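Putative uncharacterized protein (PDB 4GNX) is probably the middle-sized subunit of the trimeric replication protein A, an OB-fold assembly that binds single-stranded DNA. Local coordinates at residues P11-I14 / R15-L18. Numbering follows the deposited sequence.
Sequences PVTI and RQIL
T13 and Q16 clasp each other at the start of helix 14-19 and form a capping box. T13 sits at the N-cap. Its OG1 accepts from the backbone N of Q16 at 3.1 Å. In return, OE1 of Q16 accepts from the backbone N of T13 at 3.0 Å. That second bond lies in the carbonyl plane of the amide and is bent at the oxygen, with a C=O...N angle of 147°. Q16 reaches back because CG stands anti to its own carbonyl carbon (chi1 -75°) and the chain then runs extended. T13 OG1 faces the first turn because it lies between its backbone N and carbonyl carbon (chi1 65°). The two side chains meet at about a right angle.

Helical bonding begins at T13, whose O accepts from the N of I17. I14 O follows, accepting from the N of L18 at 2.8 Å. One turn apart, the side chains of I14 and L18 run alongside each other in the same direction; I14 CG2 is 4.0 Å from L18 CD1. On another side of the turn, CG2 of V12 rests on CG1 of I17 at 3.7 Å.

The cap joins strand 9-11 to helix 14-19 beside the sheet of this OB-fold protein. I14 and I17 pack on F41 of strand 38-50, and V12 and I17 on L39. D61 accepts from the backbone N of I14. T13 OG1 also hydrogen-bonds to the backbone O of L109 of a neighbouring subunit. Helix 117-135 flanks this turn, with NE2 of H123 hydrogen-bonded to V12 O and H131 touching Q16.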
loop_
_atom_site.group_PDB
_atom_site.type_symbol
_atom_site.label_atom_id
_atom_site.label_comp_id
_atom_site.label_asym_id
_atom_site.label_seq_id
_atom_site.Cartn_x
_atom_site.Cartn_y
_atom_site.Cartn_z
ATOM N N PRO B 11 2.627 -10.861 -9.203
ATOM C CA PRO B 11 3.999 -10.407 -9.253
ATOM C C PRO B 11 4.920 -11.517 -8.661
ATOM O O PRO B 11 4.640 -12.074 -7.604
ATOM C CB PRO B 11 3.957 -9.155 -8.374
ATOM C CG PRO B 11 2.919 -9.483 -7.321
ATOM C CD PRO B 11 1.897 -10.325 -8.029
ATOM N N VAL B 12 5.994 -11.837 -9.365
ATOM C CA VAL B 12 6.814 -12.978 -9.029
ATOM C C VAL B 12 8.239 -12.694 -9.370
ATOM O O VAL B 12 8.522 -11.835 -10.201
ATOM C CB VAL B 12 6.422 -14.252 -9.819
ATOM C CG1 VAL B 12 5.063 -14.815 -9.370
ATOM C CG2 VAL B 12 6.465 -13.998 -11.316
ATOM N N THR B 13 9.137 -13.432 -8.717
ATOM C CA THR B 13 10.557 -13.409 -9.063
ATOM C C THR B 13 10.837 -14.587 -9.961
ATOM O O THR B 13 10.125 -15.589 -9.945
ATOM C CB THR B 13 11.449 -13.603 -7.841
ATOM O OG1 THR B 13 11.222 -14.932 -7.311
ATOM C CG2 THR B 13 11.191 -12.495 -6.779
ATOM N N ILE B 14 11.898 -14.479 -10.737
ATOM C CA ILE B 14 12.235 -15.560 -11.616
ATOM C C ILE B 14 12.412 -16.836 -10.808
ATOM O O ILE B 14 12.002 -17.921 -11.276
ATOM C CB ILE B 14 13.458 -15.215 -12.472
ATOM C CG1 ILE B 14 13.069 -14.063 -13.436
ATOM C CG2 ILE B 14 13.962 -16.462 -13.207
ATOM C CD1 ILE B 14 14.218 -13.459 -14.216
ATOM N N ARG B 15 12.959 -16.715 -9.587
ATOM C CA ARG B 15 13.129 -17.894 -8.731
ATOM C C ARG B 15 11.830 -18.636 -8.445
ATOM O O ARG B 15 11.789 -19.890 -8.495
ATOM C CB ARG B 15 13.739 -17.523 -7.406
ATOM C CG ARG B 15 14.290 -18.713 -6.643
ATOM C CD ARG B 15 15.755 -18.866 -7.014
ATOM N NE ARG B 15 16.017 -20.005 -7.888
ATOM C CZ ARG B 15 17.073 -20.136 -8.680
ATOM N NH1 ARG B 15 17.997 -19.182 -8.769
ATOM N NH2 ARG B 15 17.190 -21.232 -9.408
ATOM N N GLN B 16 10.778 -17.868 -8.126
ATOM C CA GLN B 16 9.450 -18.444 -7.910
ATOM C C GLN B 16 8.947 -19.088 -9.177
ATOM O O GLN B 16 8.434 -20.216 -9.138
ATOM C CB GLN B 16 8.445 -17.419 -7.438
ATOM C CG GLN B 16 8.573 -16.988 -5.984
ATOM C CD GLN B 16 7.716 -15.761 -5.707
ATOM O OE1 GLN B 16 7.824 -14.725 -6.407
ATOM N NE2 GLN B 16 6.833 -15.875 -4.719
ATOM N N ILE B 17 9.124 -18.414 -10.309
ATOM C CA ILE B 17 8.807 -19.073 -11.575
ATOM C C ILE B 17 9.505 -20.430 -11.643
ATOM O O ILE B 17 8.858 -21.435 -11.890
ATOM C CB ILE B 17 9.141 -18.205 -12.793
ATOM C CG1 ILE B 17 8.375 -16.883 -12.700
ATOM C CG2 ILE B 17 8.770 -18.930 -14.065
ATOM C CD1 ILE B 17 8.819 -15.849 -13.694
ATOM N N LEU B 18 10.803 -20.462 -11.354
ATOM C CA LEU B 18 11.571 -21.704 -11.404
ATOM C C LEU B 18 11.172 -22.749 -10.357
ATOM O O LEU B 18 11.405 -23.957 -10.550
ATOM C CB LEU B 18 13.072 -21.401 -11.287
ATOM C CG LEU B 18 13.718 -20.589 -12.422
ATOM C CD1 LEU B 18 15.137 -20.166 -12.071
ATOM C CD2 LEU B 18 13.698 -21.320 -13.756
#